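PDB 5TZB: D-aminopeptidase from Burkholderia sp. LK4, which probably hydrolyses peptides to release N-terminal beta-amino acids or D-amino acids, as a beta-aminopeptidase of peptidase family S58 and a member of the Ntn hydrolases. Local coordinates for residues C[111-116]-C[215-220]; C[224-229]-C[238-243]; C[264-269]-C[303-308]; C[268-273]-C[327-332]. All coordinates share one frame; numbering follows the deposited sequence.

Interaction 1: residues C[111-116]-C[215-220]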
loop_
_atom_site.group_PDB
_atom_site.type_symbol
_atom_site.label_atom_id
_atom_site.label_comp_id
_atom_site.label_asym_id
_atom_site.label_seq_id
_atom_site.Cartn_x
_atom_site.Cartn_y
_atom_site.Cartn_z
ATOM N N ILE C 111 16.761 -11.731 11.835
ATOM C CA ILE C 111 16.011 -10.584 12.301
ATOM C C ILE C 111 16.571 -10.136 13.630
ATOM O O ILE C 111 16.850 -10.967 14.488
ATOM C CB ILE C 111 14.523 -10.921 12.497
ATOM C CG1 ILE C 111 13.911 -11.389 11.181
ATOM C CG2 ILE C 111 13.751 -9.723 13.061
ATOM C CD1 ILE C 111 12.599 -12.140 11.374
ATOM N N ALA C 112 16.713 -8.829 13.814
ATOM C CA ALA C 112 17.212 -8.314 15.074
ATOM C C ALA C 112 16.308 -7.195 15.608
ATOM O O ALA C 112 15.702 -6.440 14.842
ATOM C CB ALA C 112 18.642 -7.841 14.927
ATOM N N TYR C 113 16.161 -7.170 16.932
ATOM C CA TYR C 113 15.504 -6.089 17.657
ATOM C C TYR C 113 16.540 -5.297 18.447
ATOM O O TYR C 113 17.392 -5.902 19.093
ATOM C CB TYR C 113 14.478 -6.626 18.654
ATOM C CG TYR C 113 13.289 -7.388 18.123
ATOM C CD1 TYR C 113 12.975 -7.416 16.775
ATOM C CD2 TYR C 113 12.460 -8.074 19.005
ATOM C CE1 TYR C 113 11.862 -8.122 16.317
ATOM C CE2 TYR C 113 11.356 -8.770 18.563
ATOM C CZ TYR C 113 11.061 -8.793 17.228
ATOM O OH TYR C 113 9.953 -9.493 16.810
ATOM N N THR C 114 16.452 -3.968 18.454
ATOM C CA THR C 114 17.304 -3.178 19.347
ATOM C C THR C 114 16.631 -1.827 19.652
ATOM O O THR C 114 15.438 -1.688 19.452
ATOM C CB THR C 114 18.711 -2.984 18.743
ATOM O OG1 THR C 114 19.586 -2.394 19.712
ATOM C CG2 THR C 114 18.664 -2.137 17.489
ATOM N N ASN C 115 17.376 -0.841 20.152
ATOM C CA ASN C 115 16.802 0.486 20.390
ATOM C C ASN C 115 16.906 1.374 19.146
ATOM O O ASN C 115 17.663 1.057 18.231
ATOM C CB ASN C 115 17.482 1.171 21.573
ATOM C CG ASN C 115 18.919 1.556 21.271
ATOM O OD1 ASN C 115 19.175 2.554 20.594
ATOM N ND2 ASN C 115 19.865 0.780 21.788
ATOM N N THR C 116 16.166 2.486 19.136
ATOM C CA THR C 116 16.028 3.337 17.949
ATOM C C THR C 116 17.342 3.886 17.389
ATOM O O THR C 116 17.483 4.037 16.175
ATOM C CB THR C 116 15.092 4.541 18.223
ATOM O OG1 THR C 116 13.948 4.105 18.980
ATOM C CG2 THR C 116 14.638 5.163 16.902
ATOM N N GLY C 215 4.100 -19.048 15.994
ATOM C CA GLY C 215 4.773 -18.447 17.141
ATOM C C GLY C 215 4.938 -16.949 16.980
ATOM O O GLY C 215 4.938 -16.454 15.864
ATOM N N ALA C 216 5.061 -16.224 18.089
ATOM C CA ALA C 216 5.299 -14.784 18.040
ATOM C C ALA C 216 6.373 -14.374 19.036
ATOM O O ALA C 216 6.452 -14.918 20.146
ATOM C CB ALA C 216 4.000 -13.994 18.320
ATOM N N LEU C 217 7.190 -13.399 18.649
ATOM C CA LEU C 217 8.150 -12.800 19.574
ATOM C C LEU C 217 7.971 -11.282 19.516
ATOM O O LEU C 217 8.096 -10.671 18.449
ATOM C CB LEU C 217 9.591 -13.189 19.213
ATOM C CG LEU C 217 10.701 -12.710 20.162
ATOM C CD1 LEU C 217 10.709 -13.572 21.393
ATOM C CD2 LEU C 217 12.061 -12.740 19.483
ATOM N N VAL C 218 7.653 -10.664 20.646
ATOM C CA VAL C 218 7.425 -9.223 20.621
ATOM C C VAL C 218 8.453 -8.496 21.472
ATOM O O VAL C 218 9.054 -9.070 22.393
ATOM C CB VAL C 218 6.015 -8.851 21.119
ATOM C CG1 VAL C 218 4.963 -9.650 20.361
ATOM C CG2 VAL C 218 5.910 -9.081 22.632
ATOM N N GLN C 219 8.675 -7.233 21.123
ATOM C CA GLN C 219 9.390 -6.299 21.979
ATOM C C GLN C 219 8.394 -5.186 22.287
ATOM O O GLN C 219 8.145 -4.313 21.452
ATOM C CB GLN C 219 10.657 -5.777 21.301
ATOM C CG GLN C 219 11.457 -4.782 22.113
ATOM C CD GLN C 219 12.833 -4.552 21.522
ATOM O OE1 GLN C 219 13.661 -5.464 21.498
ATOM N NE2 GLN C 219 13.082 -3.336 21.032
ATOM N N ALA C 220 7.785 -5.271 23.470
ATOM C CA ALA C 220 6.646 -4.437 23.841
ATOM C C ALA C 220 7.093 -3.206 24.619
ATOM O O ALA C 220 7.710 -3.323 25.686
ATOM C CB ALA C 220 5.631 -5.246 24.660
#
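Y113 and Q219 meet between the two sheets of the alpha-beta-beta-alpha sandwich, as in Ntn hydrolases. Strand 111-115 belongs to one sheet and strand 213-220 to the other. Their short segments run nearly parallel, 14° apart, with axes 9.0 Å from each other. That spacing is too wide for backbone pairing, so side chains bridge the gap.

Two hydrogen bonds cross it, and both end on backbone carbonyls. Y113 OH donates to L217 O at 2.7 Å. The carbonyl oxygen lies at the ring edge, near the ring plane, while the hydroxyl sits above the carbonyl plane. The same hydroxyl is bonded to T263 OG1 on strand 260-266, which gives it a second grip. The other bond runs the opposite way across the gap, from Q219 NE2 to T114 O at 3.3 Å, with an N-H...O angle of 151°. T114 O lies in the plane of the Q219 amide. NE2 is also bonded to T148 OG1, so two bonds fix the turn of this amide. The Q219 chain reaches that far because it is extended.

Carbon contacts fill in beside these bonds. Q219 CB lies 3.7 Å from Y113 CD2, and L217 CD2 lies 4.1 Å from Y113 CE2. I70 of strand 63-71 packs on both Y113 and L217. The whole contact is buried near the centre of the chain.

The Y113 ring and the Q219 chain run alongside each other with opposite headings, ring and amide planes 82° apart. Q219 OE1 thereby comes to rest 3.2 Å from Y113 CB.

Interaction 2: residues C[224-229]-C[238-243]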
loop_
_atom_site.group_PDB
_atom_site.type_symbol
_atom_site.label_atom_id
_atom_site.label_comp_id
_atom_site.label_asym_id
_atom_site.label_seq_id
_atom_site.Cartn_x
_atom_site.Cartn_y
_atom_site.Cartn_z
ATOM N N VAL C 224 -0.772 3.109 27.428
ATOM C CA VAL C 224 -1.043 3.814 28.662
ATOM C C VAL C 224 -1.651 2.849 29.676
ATOM O O VAL C 224 -2.301 1.853 29.325
ATOM C CB VAL C 224 -1.975 5.020 28.443
ATOM C CG1 VAL C 224 -1.458 5.869 27.280
ATOM C CG2 VAL C 224 -3.355 4.561 28.122
ATOM N N ARG C 225 -1.404 3.156 30.936
ATOM C CA ARG C 225 -1.811 2.316 32.056
ATOM C C ARG C 225 -3.276 1.839 32.021
ATOM O O ARG C 225 -3.540 0.626 31.997
ATOM C CB ARG C 225 -1.557 3.083 33.357
ATOM C CG ARG C 225 -1.939 2.324 34.608
ATOM C CD ARG C 225 -1.028 1.124 34.872
ATOM N NE ARG C 225 0.376 1.485 35.081
ATOM C CZ ARG C 225 0.842 2.081 36.182
ATOM N NH1 ARG C 225 0.010 2.415 37.169
ATOM N NH2 ARG C 225 2.140 2.357 36.301
ATOM N N GLU C 226 -4.218 2.783 32.052
ATOM C CA GLU C 226 -5.644 2.441 32.162
ATOM C C GLU C 226 -6.145 1.517 31.062
ATOM O O GLU C 226 -7.156 0.855 31.245
ATOM C CB GLU C 226 -6.545 3.686 32.219
ATOM C CG GLU C 226 -6.282 4.737 31.164
ATOM C CD GLU C 226 -5.209 5.738 31.565
ATOM O OE1 GLU C 226 -4.206 5.350 32.207
ATOM O OE2 GLU C 226 -5.373 6.926 31.210
ATOM N N MET C 227 -5.479 1.517 29.907
ATOM C CA MET C 227 -5.937 0.741 28.754
ATOM C C MET C 227 -5.573 -0.748 28.838
ATOM O O MET C 227 -6.005 -1.532 27.989
ATOM C CB MET C 227 -5.365 1.312 27.445
ATOM C CG MET C 227 -5.936 2.661 27.042
ATOM S SD MET C 227 -7.682 2.669 26.631
ATOM C CE MET C 227 -7.908 4.413 26.258
ATOM N N LEU C 228 -4.732 -1.130 29.801
ATOM C CA LEU C 228 -4.281 -2.525 29.909
ATOM C C LEU C 228 -5.449 -3.515 30.064
ATOM O O LEU C 228 -6.312 -3.334 30.928
ATOM C CB LEU C 228 -3.322 -2.690 31.090
ATOM C CG LEU C 228 -2.819 -4.114 31.353
ATOM C CD1 LEU C 228 -2.051 -4.710 30.163
ATOM C CD2 LEU C 228 -2.004 -4.187 32.648
ATOM N N ARG C 229 -5.487 -4.541 29.213
ATOM C CA ARG C 229 -6.482 -5.602 29.343
ATOM C C ARG C 229 -5.808 -6.972 29.240
ATOM O O ARG C 229 -4.970 -7.199 28.373
ATOM C CB ARG C 229 -7.593 -5.467 28.285
ATOM C CG ARG C 229 -8.259 -4.087 28.217
ATOM C CD ARG C 229 -9.699 -4.134 27.671
ATOM N NE ARG C 229 -9.827 -4.981 26.484
ATOM C CZ ARG C 229 -10.870 -4.977 25.653
ATOM N NH1 ARG C 229 -11.885 -4.147 25.845
ATOM N NH2 ARG C 229 -10.888 -5.801 24.615
ATOM N N VAL C 238 -8.175 -0.809 37.273
ATOM C CA VAL C 238 -7.999 -0.930 38.722
ATOM C C VAL C 238 -6.511 -0.964 39.101
ATOM O O VAL C 238 -6.151 -1.407 40.197
ATOM C CB VAL C 238 -8.700 -2.197 39.291
ATOM C CG1 VAL C 238 -10.199 -2.130 39.046
ATOM C CG2 VAL C 238 -8.122 -3.453 38.676
ATOM N N LEU C 239 -5.654 -0.493 38.194
ATOM C CA LEU C 239 -4.219 -0.445 38.461
ATOM C C LEU C 239 -3.651 0.962 38.276
ATOM O O LEU C 239 -2.436 1.140 38.176
ATOM C CB LEU C 239 -3.475 -1.434 37.552
ATOM C CG LEU C 239 -3.621 -2.934 37.821
ATOM C CD1 LEU C 239 -2.888 -3.724 36.759
ATOM C CD2 LEU C 239 -3.101 -3.313 39.210
ATOM N N ARG C 240 -4.525 1.960 38.210
ATOM C CA ARG C 240 -4.064 3.333 38.040
ATOM C C ARG C 240 -3.246 3.867 39.212
ATOM O O ARG C 240 -2.430 4.765 39.026
ATOM C CB ARG C 240 -5.231 4.282 37.756
ATOM C CG ARG C 240 -5.973 3.983 36.463
ATOM C CD ARG C 240 -7.029 5.041 36.217
ATOM N NE ARG C 240 -8.376 4.515 36.380
ATOM C CZ ARG C 240 -9.320 4.581 35.446
ATOM N NH1 ARG C 240 -9.073 5.184 34.287
ATOM N NH2 ARG C 240 -10.520 4.067 35.683
ATOM N N HIS C 241 -3.449 3.318 40.405
ATOM C CA HIS C 241 -2.807 3.853 41.613
ATOM C C HIS C 241 -1.294 3.598 41.657
ATOM O O HIS C 241 -0.553 4.326 42.318
ATOM C CB HIS C 241 -3.464 3.243 42.860
ATOM C CG HIS C 241 -3.376 1.751 42.904
ATOM N ND1 HIS C 241 -4.197 0.936 42.152
ATOM C CD2 HIS C 241 -2.557 0.925 43.598
ATOM C CE1 HIS C 241 -3.885 -0.330 42.377
ATOM N NE2 HIS C 241 -2.893 -0.364 43.251
ATOM N N VAL C 242 -0.844 2.555 40.974
ATOM C CA VAL C 242 0.568 2.191 40.982
ATOM C C VAL C 242 1.400 3.291 40.308
ATOM O O VAL C 242 0.992 3.840 39.280
ATOM C CB VAL C 242 0.801 0.820 40.285
ATOM C CG1 VAL C 242 2.265 0.439 40.316
ATOM C CG2 VAL C 242 -0.004 -0.264 40.981
ATOM N N PRO C 243 2.532 3.669 40.928
ATOM C CA PRO C 243 3.447 4.683 40.378
ATOM C C PRO C 243 3.843 4.429 38.917
ATOM O O PRO C 243 3.978 3.276 38.487
ATOM C CB PRO C 243 4.663 4.586 41.299
ATOM C CG PRO C 243 4.067 4.167 42.639
ATOM C CD PRO C 243 2.908 3.262 42.300
#
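R225 points its guanidinium edge-on into the backbone carbonyls of segment 238-243. NH1 donates twice. Its bond to V242 O is short and almost straight, at 2.7 Å and 172°. Its bond to L239 O, at 2.9 Å, is more bent, and that oxygen is tilted out of the guanidinium plane. NH2 takes the next carbonyl, P243 O, at 3.0 Å and near the plane of the group. The chain gets there by starting with CG anti to the backbone N (chi1 180°) and then bending at chi2 and chi3.

The oxygens are gathered by a type I beta turn from L239 to V242. L239 O and V242 O come from its two ends, and P243 O follows directly. Both segments belong to the long connection between strands 213-220 and 260-266, about 23 Å from the centre of the chain. R225 therefore ties two parts of one loop together. The remaining N-H groups use another edge: NE bonds H192 O and NH2 also bonds E193 O. F194 makes a cation-pi contact with the guanidinium. This polar group is buried, and its charge is probably offset in part by the dipoles of the five carbonyls that accept from it.

Beside the arginine, L228 and L239 touch by their ends, CD2 to CD1, at 4.2 Å. Helix 371-380 lies against L239 through A377. On the outer side the fit is looser. R240 NH1 comes within 3.6 Å of E226 CB, but the E226 carboxylate does not join it: OE2 stays 5.1 Å from NH1. L32 of the third subunit packs on E226, and R387 of that subunit packs on R240.

Interaction 3: residues C[264-269]-C[303-308]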
loop_
_atom_site.group_PDB
_atom_site.type_symbol
_atom_site.label_atom_id
_atom_site.label_comp_id
_atom_site.label_asym_id
_atom_site.label_seq_id
_atom_site.Cartn_x
_atom_site.Cartn_y
_atom_site.Cartn_z
ATOM N N ILE C 264 6.048 -12.756 13.737
ATOM C CA ILE C 264 5.237 -13.964 13.721
ATOM C C ILE C 264 5.938 -15.021 12.878
ATOM O O ILE C 264 6.359 -14.732 11.757
ATOM C CB ILE C 264 3.844 -13.685 13.134
ATOM C CG1 ILE C 264 3.050 -12.764 14.075
ATOM C CG2 ILE C 264 3.084 -14.999 12.887
ATOM C CD1 ILE C 264 1.808 -12.127 13.399
ATOM N N ALA C 265 6.077 -16.239 13.398
ATOM C CA ALA C 265 6.634 -17.327 12.582
ATOM C C ALA C 265 5.657 -18.493 12.487
ATOM O O ALA C 265 4.888 -18.774 13.426
ATOM C CB ALA C 265 7.970 -17.803 13.145
ATOM N N THR C 266 5.701 -19.199 11.364
ATOM C CA THR C 266 4.880 -20.397 11.218
ATOM C C THR C 266 5.542 -21.393 10.301
ATOM O O THR C 266 6.254 -21.003 9.370
ATOM C CB THR C 266 3.474 -20.083 10.664
ATOM O OG1 THR C 266 2.700 -21.284 10.644
ATOM C CG2 THR C 266 3.542 -19.524 9.242
ATOM N N ASP C 267 5.289 -22.682 10.540
ATOM C CA ASP C 267 5.796 -23.704 9.626
ATOM C C ASP C 267 4.772 -24.041 8.552
ATOM O O ASP C 267 5.014 -24.914 7.721
ATOM C CB ASP C 267 6.194 -24.982 10.371
ATOM C CG ASP C 267 5.049 -25.599 11.147
ATOM O OD1 ASP C 267 3.988 -24.954 11.308
ATOM O OD2 ASP C 267 5.224 -26.746 11.621
ATOM N N ALA C 268 3.642 -23.337 8.557
ATOM C CA ALA C 268 2.691 -23.444 7.456
ATOM C C ALA C 268 3.337 -22.954 6.147
ATOM O O ALA C 268 4.147 -22.035 6.163
ATOM C CB ALA C 268 1.429 -22.645 7.766
ATOM N N PRO C 269 3.015 -23.598 5.015
ATOM C CA PRO C 269 3.568 -23.139 3.730
ATOM C C PRO C 269 2.824 -21.917 3.187
ATOM O O PRO C 269 1.927 -22.063 2.366
ATOM C CB PRO C 269 3.381 -24.349 2.812
ATOM C CG PRO C 269 2.172 -25.061 3.387
ATOM C CD PRO C 269 2.266 -24.864 4.887
ATOM N N ALA C 303 5.883 -11.117 9.519
ATOM C CA ALA C 303 5.559 -12.534 9.563
ATOM C C ALA C 303 6.379 -13.306 8.523
ATOM O O ALA C 303 6.495 -12.875 7.377
ATOM C CB ALA C 303 4.090 -12.747 9.332
ATOM N N PHE C 304 6.970 -14.422 8.928
ATOM C CA PHE C 304 7.639 -15.300 7.961
ATOM C C PHE C 304 7.200 -16.755 8.131
ATOM O O PHE C 304 6.801 -17.189 9.222
ATOM C CB PHE C 304 9.170 -15.168 8.046
ATOM C CG PHE C 304 9.787 -15.745 9.303
ATOM C CD1 PHE C 304 10.205 -17.073 9.356
ATOM C CD2 PHE C 304 10.001 -14.938 10.412
ATOM C CE1 PHE C 304 10.779 -17.594 10.505
ATOM C CE2 PHE C 304 10.580 -15.452 11.563
ATOM C CZ PHE C 304 10.969 -16.788 11.608
ATOM N N ALA C 305 7.288 -17.505 7.036
ATOM C CA ALA C 305 6.849 -18.890 7.015
ATOM C C ALA C 305 8.006 -19.807 6.619
ATOM O O ALA C 305 8.803 -19.461 5.743
ATOM C CB ALA C 305 5.679 -19.048 6.051
ATOM N N THR C 306 8.088 -20.982 7.246
ATOM C CA THR C 306 9.185 -21.915 6.967
ATOM C C THR C 306 8.741 -23.110 6.127
ATOM O O THR C 306 9.575 -23.915 5.712
ATOM C CB THR C 306 9.832 -22.430 8.268
ATOM O OG1 THR C 306 8.852 -23.141 9.038
ATOM C CG2 THR C 306 10.372 -21.267 9.111
ATOM N N GLY C 307 7.438 -23.200 5.847
ATOM C CA GLY C 307 6.847 -24.341 5.161
ATOM C C GLY C 307 7.403 -24.639 3.785
ATOM O O GLY C 307 7.593 -25.798 3.410
ATOM N N ASN C 308 7.656 -23.591 3.014
ATOM C CA ASN C 308 8.366 -23.747 1.752
ATOM C C ASN C 308 9.868 -23.586 1.962
ATOM O O ASN C 308 10.310 -22.602 2.546
ATOM C CB ASN C 308 7.838 -22.741 0.724
ATOM C CG ASN C 308 6.446 -23.094 0.235
ATOM O OD1 ASN C 308 6.258 -24.070 -0.499
ATOM N ND2 ASN C 308 5.460 -22.331 0.670
#
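I264, A265 and T266 pair in parallel with A303, F304 and A305. F304 N donates to I264 O at 2.9 Å. T266 N donates to F304 O at 3.1 Å. T306 N donates to T266 O at 2.8 Å, which carries the bonding one residue past the end of the paired strands. CA-H...O contacts from A303, A265 and A305 fill in between these bonds.

On one face of the sheet, A265 CB sits over the F304 ring, 3.9 Å from its centroid. This is a CH-pi contact, 27° off the ring normal, so the methyl lies nearer the rim at CZ. F304 CG is placed between its backbone N and carbonyl carbon (chi1 70°), and this swings the ring across to the neighbouring strand. On the other face, I264 CB meets A303 CB at 3.9 Å, and T266 CG2 lies beside A305 CB.

Beyond the strands the two chains stay close. G307, with no side chain, allows its CA to come 3.2 Å from D267 O. P269 CB rests against N308 ND2 at 3.6 Å. T266 OG1 accepts from A268 N, an ST turn.

Outer partners hold these turns in place. T266 OG1 is also bonded to T213 O. D267 OD1 accepts from T213 N. N308 OD1 accepts from K327 N, and R73 reaches the carbonyls of T306 and N308.

Helix 272-289 covers the face with I264, A303 and A305, through L278, A282, A279 and C275. This helix links the two strands, so the pairing is that of a beta-alpha-beta crossover, with parallel neighbours joined by a helix over one face.

Interaction 4: residues C[268-273]-C[327-332]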
loop_
_atom_site.group_PDB
_atom_site.type_symbol
_atom_site.label_atom_id
_atom_site.label_comp_id
_atom_site.label_asym_id
_atom_site.label_seq_id
_atom_site.Cartn_x
_atom_site.Cartn_y
_atom_site.Cartn_z
ATOM N N ALA C 268 3.642 -23.337 8.557
ATOM C CA ALA C 268 2.691 -23.444 7.456
ATOM C C ALA C 268 3.337 -22.954 6.147
ATOM O O ALA C 268 4.147 -22.035 6.163
ATOM C CB ALA C 268 1.429 -22.645 7.766
ATOM N N PRO C 269 3.015 -23.598 5.015
ATOM C CA PRO C 269 3.568 -23.139 3.730
ATOM C C PRO C 269 2.824 -21.917 3.187
ATOM O O PRO C 269 1.927 -22.063 2.366
ATOM C CB PRO C 269 3.381 -24.349 2.812
ATOM C CG PRO C 269 2.172 -25.061 3.387
ATOM C CD PRO C 269 2.266 -24.864 4.887
ATOM N N LEU C 270 3.111 -20.740 3.736
ATOM C CA LEU C 270 2.467 -19.510 3.297
ATOM C C LEU C 270 3.270 -18.807 2.218
ATOM O O LEU C 270 4.493 -18.663 2.350
ATOM C CB LEU C 270 2.265 -18.558 4.479
ATOM C CG LEU C 270 1.279 -19.013 5.563
ATOM C CD1 LEU C 270 1.137 -17.927 6.615
ATOM C CD2 LEU C 270 -0.069 -19.357 4.963
ATOM N N LEU C 271 2.576 -18.347 1.182
ATOM C CA LEU C 271 3.162 -17.503 0.133
ATOM C C LEU C 271 3.352 -16.070 0.651
ATOM O O LEU C 271 2.744 -15.711 1.668
ATOM C CB LEU C 271 2.263 -17.499 -1.105
ATOM C CG LEU C 271 2.029 -18.858 -1.763
ATOM C CD1 LEU C 271 1.134 -18.705 -2.974
ATOM C CD2 LEU C 271 3.367 -19.490 -2.138
ATOM N N PRO C 272 4.178 -15.249 -0.050
ATOM C CA PRO C 272 4.394 -13.856 0.379
ATOM C C PRO C 272 3.089 -13.095 0.675
ATOM O O PRO C 272 2.996 -12.518 1.752
ATOM C CB PRO C 272 5.140 -13.243 -0.812
ATOM C CG PRO C 272 5.963 -14.387 -1.313
ATOM C CD PRO C 272 5.073 -15.612 -1.164
ATOM N N HIS C 273 2.081 -13.161 -0.191
ATOM C CA HIS C 273 0.855 -12.395 0.052
ATOM C C HIS C 273 0.109 -12.905 1.287
ATOM O O HIS C 273 -0.603 -12.139 1.945
ATOM C CB HIS C 273 -0.062 -12.410 -1.185
ATOM C CG HIS C 273 -0.930 -13.632 -1.313
ATOM N ND1 HIS C 273 -0.484 -14.805 -1.883
ATOM C CD2 HIS C 273 -2.239 -13.830 -1.021
ATOM C CE1 HIS C 273 -1.472 -15.687 -1.912
ATOM N NE2 HIS C 273 -2.545 -15.124 -1.389
ATOM N N LYS C 327 4.280 -24.682 -2.198
ATOM C CA LYS C 327 2.962 -24.993 -1.672
ATOM C C LYS C 327 2.283 -23.769 -1.087
ATOM O O LYS C 327 2.942 -22.887 -0.547
ATOM C CB LYS C 327 3.049 -26.067 -0.595
ATOM C CG LYS C 327 3.439 -27.422 -1.117
ATOM C CD LYS C 327 3.444 -28.405 0.035
ATOM C CE LYS C 327 3.940 -29.760 -0.420
ATOM N NZ LYS C 327 3.987 -30.688 0.744
ATOM N N MET C 328 0.962 -23.751 -1.167
ATOM C CA MET C 328 0.192 -22.673 -0.589
ATOM C C MET C 328 -0.909 -23.235 0.304
ATOM O O MET C 328 -1.600 -24.199 -0.051
ATOM C CB MET C 328 -0.377 -21.782 -1.690
ATOM C CG MET C 328 -1.850 -21.929 -1.976
ATOM S SD MET C 328 -2.399 -20.738 -3.233
ATOM C CE MET C 328 -2.463 -19.219 -2.303
ATOM N N VAL C 329 -1.049 -22.643 1.476
ATOM C CA VAL C 329 -2.142 -22.995 2.364
ATOM C C VAL C 329 -3.403 -22.526 1.656
ATOM O O VAL C 329 -3.448 -21.404 1.158
ATOM C CB VAL C 329 -1.996 -22.323 3.772
ATOM C CG1 VAL C 329 -3.269 -22.496 4.623
ATOM C CG2 VAL C 329 -0.774 -22.879 4.520
ATOM N N ASN C 330 -4.402 -23.390 1.545
ATOM C CA ASN C 330 -5.671 -22.989 0.951
ATOM C C ASN C 330 -6.407 -22.027 1.871
ATOM O O ASN C 330 -6.308 -22.147 3.104
ATOM C CB ASN C 330 -6.524 -24.226 0.626
ATOM C CG ASN C 330 -5.977 -24.982 -0.589
ATOM O OD1 ASN C 330 -5.582 -24.361 -1.571
ATOM N ND2 ASN C 330 -5.871 -26.303 -0.491
ATOM N N ASN C 331 -7.138 -21.076 1.280
ATOM C CA ASN C 331 -7.714 -19.990 2.066
ATOM C C ASN C 331 -8.754 -20.474 3.064
ATOM O O ASN C 331 -9.002 -19.799 4.078
ATOM C CB ASN C 331 -8.303 -18.912 1.152
ATOM C CG ASN C 331 -7.222 -18.060 0.467
ATOM O OD1 ASN C 331 -6.115 -17.905 0.986
ATOM N ND2 ASN C 331 -7.538 -17.525 -0.701
ATOM N N ASP C 332 -9.331 -21.652 2.828
ATOM C CA ASP C 332 -10.259 -22.195 3.810
ATOM C C ASP C 332 -9.525 -22.848 4.978
ATOM O O ASP C 332 -10.163 -23.391 5.883
ATOM C CB ASP C 332 -11.249 -23.187 3.184
ATOM C CG ASP C 332 -10.572 -24.373 2.486
ATOM O OD1 ASP C 332 -9.341 -24.578 2.600
ATOM O OD2 ASP C 332 -11.317 -25.123 1.825
HETATM O O HOH W 1 -4.335 -16.105 0.956
HETATM O O HOH W 2 -5.094 -16.271 -2.286
#
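V329 and L270 form part of the tight side of this contact. V329 CG2 is 3.6 Å from L270 CD2, and it also reaches P269 CD at 3.6 Å. A268 CB closes in on the same methyl. W212 and L337 pack on V329 as well. Next to this cluster, L271 CD1 lies 3.7 Å from M328 CB. M328 bends at chi3 (-76°), which brings its CE between L271 CD1 and the edge of the H273 ring, 3.7 Å from H273 CE1.

The backbone adds little. V329 N donates to P269 O in a weak bond of 3.2 Å, bent to 132°, and M328 CA-H points at the same oxygen.

P269 is the centre of an inverse gamma turn, and L271 is the N-cap of helix 272-289. L271 N is bonded to Q274 OE1, which matches one half of a capping box. Segment 268-273 is thus the turn that leads from strand 260-266 into the helix. It packs against the end of strand 323-329. K327, M328 and V329 also pair antiparallel with a strand of the fourth subunit, and the sheet continues across the interface.

The other side is looser and wetter. H273 and N331 do not touch; two waters span the gap. One lies between H273 NE2, where the bond is weak, and N331 OD1. The other is 2.9 Å from H273 NE2 and accepts from N331 ND2. A calcium ion lies about 3 Å from the H273 side chain. K327 is exposed. Its CB meets P269 CB at 3.8 Å, and its extended chain then leads away from segment 268-273.

Overall arrangement
Interaction 1 is the most central and joins two sheets through side chains. Interaction 3 is also buried, but it lies within one of those sheets and rests on backbone bonds. The two meet directly: G215 N lies 2.7 Å from A265 O, and I111 packs on F304. Interactions 3 and 4 share A268 and P269, with centres about 9 Å apart. Interaction 4 carries the chain on from strand to helix, and its apolar packing gives way to water, a calcium ion and a neighbouring subunit. Interaction 2 stands apart, centred about 35 Å from the centre of interaction 3 across the chain. It is a partly buried loop contact, where one arginine replaces regular pairing, and it also meets a neighbouring subunit.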